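Local coordinates for protein sulfur oxygenase/reductase (Halothiobacillus neapolitanus, PDB 6QPA) that probably catalyses the oxygen-dependent disproportionation of elemental sulfur at a mononuclear iron site, within an assembly of 24 subunits, at residues P6-N11 and G195-K200; A13-K18 and Q47-G52; F210-D213 and K219-S222. All blocks are in the same frame, centred on the assembly; numbering follows the deposited sequence.

Contacts 1 and 2 share strand 7-15, whose two halves look onto different parts of the same curled sheet, while contact 3 stands apart on the loop and short helix that follow strand 193-204. Contact 1 lies deepest, its centre about 6 Å from the centre of the chain, and is wholly apolar, with thioether packed on isoleucine. Contact 2, its centre about 13 Å from that point, mixes an aliphatic touch with a polar fringe of lysine and glutamine. Both join strands with one strand between them, 110-125 in contact 1 and 74-82 in contact 2. Contact 3, centred about 25 Å from the chain centre, is again apolar, but its surroundings include two other subunits.

Contact 1 (P6-N11 and G195-K200); sequences PIIAIN and GWMIMK
Met197 and Met199 reach from strand 193-204 into the interior of the beta barrel and meet Ile8 and Ile10 of strand 7-15. The barrel closes through eight antiparallel strands, an architecture related to the dimeric alpha-beta barrel clan, and both strands here pair with strand 110-125 between them. The axes of the two short segments approach to 9.1 Å and run at 75°, far from any shared hydrogen-bonding register, so side chains alone make the contact.

Met197 comes first. Its CG is anti to the backbone N (chi1 173°), which sends the chain inward before a bend at chi3 turns the methyl aside. The thioether and Ile8 then meet tip to tip: SD of Met197 lies 3.8 Å from CD1 of Ile8, and CE of Met197 stands 4.0 Å from that same methyl. Met197 also packs on His256 of strand 251-259. Ile198, next along, faces the other way and packs on Thr180 and Leu183 of helix 172-189, which covers the outside of the barrel here.

Met199 points inward again and serves both isoleucines. Its SD is 4.0 Å from Ile8 CD1, so this one methyl lies against two sulfurs, those of Met197 and Met199. The two methionines also touch each other, with CE of Met197 3.7 Å from SD of Met199. Tyr79 of strand 74-82 and Leu254 of strand 251-259 add to the surrounding packing.

Ile10 brings the cluster near the iron site, its side chain about 6 Å from that of Glu116, a ligand of the iron, without touching it. Against Met199 it lies obliquely, and its CD1 packs 3.8 Å from Met199 CE.

Contact 2 (A13-K18 and Q47-G52); sequences AKIANK and QLLQTG
Ile15 and Leu49 supply the apolar part of this contact, a light touch of two methyl groups, with Ile15 CD1 4.3 Å from Leu49 CD1. The main chains are well separated, CA of Lys14 and CA of Gln50 being 9.2 Å apart, because strand 74-82 runs between them and pairs with both; its Met74 also packs against Ile15.

The polar part lies on the opposite face, where Lys14 and Gln50 approach without bonding. Lys14 extends straight until its last bond turns NZ aside (chi4 -62°), and NZ stops 4.3 Å from Gln50 OE1. That oxygen instead accepts a hydrogen bond from the backbone N of Gly75. The other end of the amide is held too: Gln50 NE2 donates to Gly52 O at 3.1 Å, nearly straight at 169°, with the acceptor in the amide plane but the donor well above the carbonyl plane of Gly52. Two bonds therefore fix how the amide is turned.

The bond from Gln50 to Gly52 lies where Thr51 and Gly52 both face Phe298 of strand 290-305, a classic beta bulge.

Contact 3 (F210-D213 and K219-S222); sequences FQLD and KAVS
Phe210 and Leu212, in the loop before helix 214-220, touch the methyl of Ala220, which lies in the segment on that helix. The setting is a helix N-cap: Asp213 stands just before helix 214-220, and its OD1 accepts a weak hydrogen bond from the backbone N of Gly216. The chain therefore passes through the cap, along the helix and back beside the residues it has just left.

The ring of Phe210 tells most of the story when followed outward. The bond to CB is directed to the helix, yet CB of Phe210 is still 7.3 Å from CB of Ala220. One atom further on, CG of Phe210 is 6.0 Å from CB of Ala220, so the base of the ring has no part in the touch. Of the two ring sides, the CD2 branch swings nearer, and its CE2 arrives 3.9 Å from Ala220 CB. CZ, at the tip, lies at the same 3.9 Å from that methyl, which thus nestles against the CE2–CZ bond at an oblique approach. Arg59 of a second subunit also packs on Phe210, and the Phe210 side chain lies about 8 Å from that of His92, an iron ligand, without reaching it.

Leu212 adds a looser second wall. Beyond Ala220, Ser222 N bonds to Lys219 O at 3.0 Å, while Ser222 OG bonds to Met218 O. Val221 packs on Met56 of the second subunit and Ile34 of a third, so this small apolar contact sits where three copies gather. The methyl of Ala220 closes the cluster, with Leu212 CD1 4.4 Å from its CB.

Contact 1 (P6-N11 and G195-K200)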
loop_
_atom_site.group_PDB
_atom_site.type_symbol
_atom_site.label_atom_id
_atom_site.label_comp_id
_atom_site.label_asym_id
_atom_site.label_seq_id
_atom_site.Cartn_x
_atom_site.Cartn_y
_atom_site.Cartn_z
ATOM N N PRO A 6 -3.316 -20.903 65.727
ATOM C CA PRO A 6 -2.192 -20.045 65.333
ATOM C C PRO A 6 -2.630 -18.604 65.139
ATOM O O PRO A 6 -3.814 -18.274 65.039
ATOM C CB PRO A 6 -1.702 -20.678 64.028
ATOM C CG PRO A 6 -2.914 -21.336 63.457
ATOM C CD PRO A 6 -3.701 -21.838 64.653
ATOM N N ILE A 7 -1.622 -17.749 65.053
ATOM C CA ILE A 7 -1.753 -16.326 64.787
ATOM C C ILE A 7 -1.441 -16.100 63.311
ATOM O O ILE A 7 -0.511 -16.707 62.767
ATOM C CB ILE A 7 -0.773 -15.543 65.695
ATOM C CG1 ILE A 7 -1.107 -15.735 67.181
ATOM C CG2 ILE A 7 -0.685 -14.087 65.320
ATOM C CD1 ILE A 7 -2.523 -15.495 67.520
ATOM N N ILE A 8 -2.175 -15.210 62.660
ATOM C CA ILE A 8 -1.923 -14.917 61.256
ATOM C C ILE A 8 -1.568 -13.449 61.164
ATOM O O ILE A 8 -2.350 -12.590 61.590
ATOM C CB ILE A 8 -3.120 -15.251 60.353
ATOM C CG1 ILE A 8 -3.514 -16.715 60.517
ATOM C CG2 ILE A 8 -2.744 -15.037 58.849
ATOM C CD1 ILE A 8 -4.650 -17.126 59.592
ATOM N N ALA A 9 -0.377 -13.164 60.648
ATOM C CA ALA A 9 -0.001 -11.810 60.280
ATOM C C ALA A 9 -0.308 -11.618 58.805
ATOM O O ALA A 9 0.061 -12.457 57.971
ATOM C CB ALA A 9 1.480 -11.533 60.582
ATOM N N ILE A 10 -1.034 -10.554 58.482
ATOM C CA ILE A 10 -1.401 -10.273 57.101
ATOM C C ILE A 10 -0.682 -9.011 56.682
ATOM O O ILE A 10 -1.054 -7.911 57.098
ATOM C CB ILE A 10 -2.914 -10.137 56.901
ATOM C CG1 ILE A 10 -3.593 -11.423 57.366
ATOM C CG2 ILE A 10 -3.193 -9.852 55.422
ATOM C CD1 ILE A 10 -5.138 -11.417 57.248
ATOM N N ASN A 11 0.347 -9.171 55.856
ATOM C CA ASN A 11 1.046 -8.038 55.273
ATOM C C ASN A 11 0.210 -7.527 54.103
ATOM O O ASN A 11 0.059 -8.219 53.091
ATOM C CB ASN A 11 2.443 -8.463 54.829
ATOM C CG ASN A 11 3.322 -7.295 54.528
ATOM O OD1 ASN A 11 3.159 -6.640 53.507
ATOM N ND2 ASN A 11 4.265 -7.012 55.426
ATOM N N GLY A 195 -14.311 -23.338 51.780
ATOM C CA GLY A 195 -13.990 -23.228 53.193
ATOM C C GLY A 195 -14.048 -21.791 53.655
ATOM O O GLY A 195 -14.290 -20.873 52.874
ATOM N N TRP A 196 -13.831 -21.601 54.957
ATOM C CA TRP A 196 -13.927 -20.251 55.485
ATOM C C TRP A 196 -13.153 -20.129 56.788
ATOM O O TRP A 196 -12.839 -21.115 57.459
ATOM C CB TRP A 196 -15.389 -19.832 55.690
ATOM C CG TRP A 196 -16.162 -20.731 56.614
ATOM C CD1 TRP A 196 -16.969 -21.783 56.266
ATOM C CD2 TRP A 196 -16.197 -20.654 58.049
ATOM N NE1 TRP A 196 -17.516 -22.359 57.400
ATOM C CE2 TRP A 196 -17.059 -21.680 58.503
ATOM C CE3 TRP A 196 -15.601 -19.801 58.988
ATOM C CZ2 TRP A 196 -17.328 -21.883 59.862
ATOM C CZ3 TRP A 196 -15.863 -20.011 60.348
ATOM C CH2 TRP A 196 -16.722 -21.043 60.770
ATOM N N MET A 197 -12.939 -18.881 57.181
ATOM C CA MET A 197 -12.206 -18.548 58.394
ATOM C C MET A 197 -12.632 -17.151 58.825
ATOM O O MET A 197 -12.792 -16.264 57.982
ATOM C CB MET A 197 -10.689 -18.642 58.119
ATOM C CG MET A 197 -9.745 -18.191 59.173
ATOM S SD MET A 197 -8.046 -18.722 58.759
ATOM C CE MET A 197 -7.747 -17.829 57.227
ATOM N N ILE A 198 -12.870 -16.973 60.124
ATOM C CA ILE A 198 -13.188 -15.670 60.699
ATOM C C ILE A 198 -11.949 -15.165 61.426
ATOM O O ILE A 198 -11.467 -15.811 62.361
ATOM C CB ILE A 198 -14.377 -15.753 61.666
ATOM C CG1 ILE A 198 -15.643 -16.189 60.924
ATOM C CG2 ILE A 198 -14.559 -14.398 62.381
ATOM C CD1 ILE A 198 -16.770 -16.595 61.840
ATOM N N MET A 199 -11.445 -14.006 61.025
ATOM C CA MET A 199 -10.202 -13.473 61.575
ATOM C C MET A 199 -10.477 -12.128 62.217
ATOM O O MET A 199 -11.049 -11.241 61.571
ATOM C CB MET A 199 -9.150 -13.323 60.484
ATOM C CG MET A 199 -8.781 -14.616 59.799
ATOM S SD MET A 199 -7.468 -14.410 58.552
ATOM C CE MET A 199 -8.338 -13.462 57.323
ATOM N N LYS A 200 -9.990 -11.953 63.447
ATOM C CA LYS A 200 -10.222 -10.753 64.253
ATOM C C LYS A 200 -8.892 -10.041 64.460
ATOM O O LYS A 200 -7.954 -10.637 64.993
ATOM C CB LYS A 200 -10.818 -11.131 65.612
ATOM C CG LYS A 200 -11.157 -9.944 66.525
ATOM C CD LYS A 200 -11.506 -10.443 67.908
ATOM C CE LYS A 200 -11.895 -9.308 68.850
ATOM N NZ LYS A 200 -12.011 -9.904 70.217
#

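Contact 2 (A13-K18 and Q47-G52)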
loop_
_atom_site.group_PDB
_atom_site.type_symbol
_atom_site.label_atom_id
_atom_site.label_comp_id
_atom_site.label_asym_id
_atom_site.label_seq_id
_atom_site.Cartn_x
_atom_site.Cartn_y
_atom_site.Cartn_z
ATOM N N ALA A 13 -0.459 -4.698 51.220
ATOM C CA ALA A 13 0.146 -3.682 50.374
ATOM C C ALA A 13 -0.695 -3.516 49.119
ATOM O O ALA A 13 -1.484 -4.389 48.759
ATOM C CB ALA A 13 1.578 -4.052 49.976
ATOM N N LYS A 14 -0.523 -2.381 48.452
ATOM C CA LYS A 14 -1.093 -2.155 47.127
ATOM C C LYS A 14 0.055 -1.859 46.179
ATOM O O LYS A 14 0.879 -0.979 46.450
ATOM C CB LYS A 14 -2.137 -1.042 47.138
ATOM C CG LYS A 14 -3.398 -1.432 47.915
ATOM C CD LYS A 14 -4.437 -0.334 47.884
ATOM C CE LYS A 14 -5.734 -0.782 48.545
ATOM N NZ LYS A 14 -6.331 -1.958 47.817
ATOM N N ILE A 15 0.141 -2.633 45.100
ATOM C CA ILE A 15 1.294 -2.597 44.227
ATOM C C ILE A 15 0.848 -2.251 42.815
ATOM O O ILE A 15 -0.308 -2.459 42.419
ATOM C CB ILE A 15 2.066 -3.930 44.255
ATOM C CG1 ILE A 15 1.236 -5.038 43.600
ATOM C CG2 ILE A 15 2.392 -4.309 45.719
ATOM C CD1 ILE A 15 1.914 -6.348 43.575
ATOM N N ALA A 16 1.807 -1.737 42.045
ATOM C CA ALA A 16 1.549 -1.338 40.672
ATOM C C ALA A 16 1.228 -2.553 39.816
ATOM O O ALA A 16 1.880 -3.590 39.910
ATOM C CB ALA A 16 2.755 -0.582 40.097
ATOM N N ASN A 17 0.203 -2.421 38.985
ATOM C CA ASN A 17 -0.238 -3.500 38.111
ATOM C C ASN A 17 0.448 -3.318 36.758
ATOM O O ASN A 17 -0.077 -2.707 35.831
ATOM C CB ASN A 17 -1.757 -3.490 37.994
ATOM C CG ASN A 17 -2.282 -4.621 37.151
ATOM O OD1 ASN A 17 -1.512 -5.432 36.639
ATOM N ND2 ASN A 17 -3.600 -4.700 37.016
ATOM N N LYS A 18 1.666 -3.835 36.668
ATOM C CA LYS A 18 2.449 -3.762 35.443
ATOM C C LYS A 18 3.451 -4.904 35.452
ATOM O O LYS A 18 3.753 -5.458 36.516
ATOM C CB LYS A 18 3.119 -2.384 35.282
ATOM C CG LYS A 18 4.065 -1.920 36.378
ATOM C CD LYS A 18 4.483 -0.463 36.095
ATOM C CE LYS A 18 5.554 0.059 37.057
ATOM N NZ LYS A 18 6.913 -0.551 36.860
ATOM N N GLN A 47 0.154 -16.283 49.641
ATOM C CA GLN A 47 0.400 -15.090 48.842
ATOM C C GLN A 47 -0.836 -14.840 47.979
ATOM O O GLN A 47 -1.149 -15.624 47.071
ATOM C CB GLN A 47 1.668 -15.223 47.997
ATOM C CG GLN A 47 2.094 -13.894 47.348
ATOM C CD GLN A 47 3.282 -14.029 46.406
ATOM O OE1 GLN A 47 3.302 -14.896 45.532
ATOM N NE2 GLN A 47 4.276 -13.159 46.575
ATOM N N LEU A 48 -1.561 -13.768 48.285
ATOM C CA LEU A 48 -2.830 -13.478 47.634
ATOM C C LEU A 48 -2.687 -12.218 46.791
ATOM O O LEU A 48 -2.271 -11.173 47.298
ATOM C CB LEU A 48 -3.928 -13.296 48.676
ATOM C CG LEU A 48 -4.165 -14.423 49.678
ATOM C CD1 LEU A 48 -5.255 -14.015 50.674
ATOM C CD2 LEU A 48 -4.592 -15.689 48.948
ATOM N N LEU A 49 -3.029 -12.318 45.511
ATOM C CA LEU A 49 -3.022 -11.181 44.603
ATOM C C LEU A 49 -4.461 -10.812 44.260
ATOM O O LEU A 49 -5.244 -11.675 43.856
ATOM C CB LEU A 49 -2.222 -11.495 43.328
ATOM C CG LEU A 49 -2.068 -10.298 42.386
ATOM C CD1 LEU A 49 -1.282 -9.190 43.092
ATOM C CD2 LEU A 49 -1.378 -10.702 41.078
ATOM N N GLN A 50 -4.824 -9.545 44.428
ATOM C CA GLN A 50 -6.211 -9.165 44.163
ATOM C C GLN A 50 -6.531 -9.261 42.675
ATOM O O GLN A 50 -5.726 -8.867 41.827
ATOM C CB GLN A 50 -6.502 -7.752 44.656
ATOM C CG GLN A 50 -7.933 -7.326 44.402
ATOM C CD GLN A 50 -8.195 -5.930 44.920
ATOM O OE1 GLN A 50 -7.266 -5.175 45.199
ATOM N NE2 GLN A 50 -9.454 -5.583 45.051
ATOM N N THR A 51 -7.708 -9.822 42.363
ATOM C CA THR A 51 -8.217 -9.915 41.003
ATOM C C THR A 51 -9.461 -9.076 40.764
ATOM O O THR A 51 -9.800 -8.823 39.605
ATOM C CB THR A 51 -8.563 -11.373 40.665
ATOM O OG1 THR A 51 -9.480 -11.876 41.648
ATOM C CG2 THR A 51 -7.309 -12.227 40.642
ATOM N N GLY A 52 -10.132 -8.626 41.819
ATOM C CA GLY A 52 -11.337 -7.834 41.647
ATOM C C GLY A 52 -12.048 -7.649 42.978
ATOM O O GLY A 52 -11.441 -7.777 44.045
#

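Contact 3 (F210-D213 and K219-S222)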
loop_
_atom_site.group_PDB
_atom_site.type_symbol
_atom_site.label_atom_id
_atom_site.label_comp_id
_atom_site.label_asym_id
_atom_site.label_seq_id
_atom_site.Cartn_x
_atom_site.Cartn_y
_atom_site.Cartn_z
ATOM N N PHE A 210 6.837 -1.534 58.463
ATOM C CA PHE A 210 7.875 -0.572 58.115
ATOM C C PHE A 210 7.705 0.747 58.880
ATOM O O PHE A 210 8.006 1.829 58.369
ATOM C CB PHE A 210 7.899 -0.337 56.603
ATOM C CG PHE A 210 9.261 -0.107 56.060
ATOM C CD1 PHE A 210 10.196 -1.128 56.073
ATOM C CD2 PHE A 210 9.616 1.126 55.540
ATOM C CE1 PHE A 210 11.461 -0.923 55.572
ATOM C CE2 PHE A 210 10.883 1.340 55.035
ATOM C CZ PHE A 210 11.807 0.317 55.052
ATOM N N GLN A 211 7.192 0.674 60.106
ATOM C CA GLN A 211 6.960 1.858 60.935
ATOM C C GLN A 211 8.104 1.944 61.941
ATOM O O GLN A 211 8.004 1.444 63.057
ATOM C CB GLN A 211 5.595 1.788 61.621
ATOM C CG GLN A 211 4.416 1.898 60.656
ATOM C CD GLN A 211 4.248 3.287 60.011
ATOM O OE1 GLN A 211 3.491 3.435 59.053
ATOM N NE2 GLN A 211 4.930 4.300 60.544
ATOM N N LEU A 212 9.207 2.576 61.528
ATOM C CA LEU A 212 10.402 2.665 62.361
ATOM C C LEU A 212 10.376 3.928 63.228
ATOM O O LEU A 212 9.466 4.757 63.141
ATOM C CB LEU A 212 11.660 2.618 61.495
ATOM C CG LEU A 212 11.744 1.434 60.526
ATOM C CD1 LEU A 212 13.031 1.475 59.719
ATOM C CD2 LEU A 212 11.666 0.152 61.304
ATOM N N ASP A 213 11.380 4.057 64.113
ATOM C CA ASP A 213 11.615 5.307 64.816
ATOM C C ASP A 213 12.015 6.374 63.792
ATOM O O ASP A 213 12.361 6.042 62.649
ATOM C CB ASP A 213 12.717 5.118 65.861
ATOM C CG ASP A 213 14.063 4.924 65.222
ATOM O OD1 ASP A 213 14.205 3.951 64.463
ATOM O OD2 ASP A 213 14.967 5.746 65.461
ATOM N N LYS A 219 17.101 6.781 57.737
ATOM C CA LYS A 219 18.111 5.860 57.210
ATOM C C LYS A 219 17.511 4.885 56.199
ATOM O O LYS A 219 18.211 4.430 55.288
ATOM C CB LYS A 219 18.791 5.084 58.352
ATOM C CG LYS A 219 19.658 5.927 59.313
ATOM C CD LYS A 219 20.834 6.642 58.636
ATOM C CE LYS A 219 21.593 7.548 59.631
ATOM N NZ LYS A 219 22.609 8.428 58.982
ATOM N N ALA A 220 16.228 4.543 56.353
ATOM C CA ALA A 220 15.582 3.598 55.447
ATOM C C ALA A 220 15.580 4.101 54.009
ATOM O O ALA A 220 15.637 3.294 53.074
ATOM C CB ALA A 220 14.150 3.306 55.908
ATOM N N VAL A 221 15.492 5.416 53.806
ATOM C CA VAL A 221 15.540 5.983 52.464
ATOM C C VAL A 221 16.908 6.572 52.125
ATOM O O VAL A 221 17.051 7.192 51.075
ATOM C CB VAL A 221 14.429 7.024 52.253
ATOM C CG1 VAL A 221 13.090 6.335 52.104
ATOM C CG2 VAL A 221 14.398 8.024 53.406
ATOM N N SER A 222 17.911 6.414 52.992
ATOM C CA SER A 222 19.284 6.813 52.679
ATOM C C SER A 222 20.106 5.665 52.096
ATOM O O SER A 222 21.339 5.739 52.071
ATOM C CB SER A 222 19.993 7.356 53.926
ATOM O OG SER A 222 19.301 8.441 54.505
#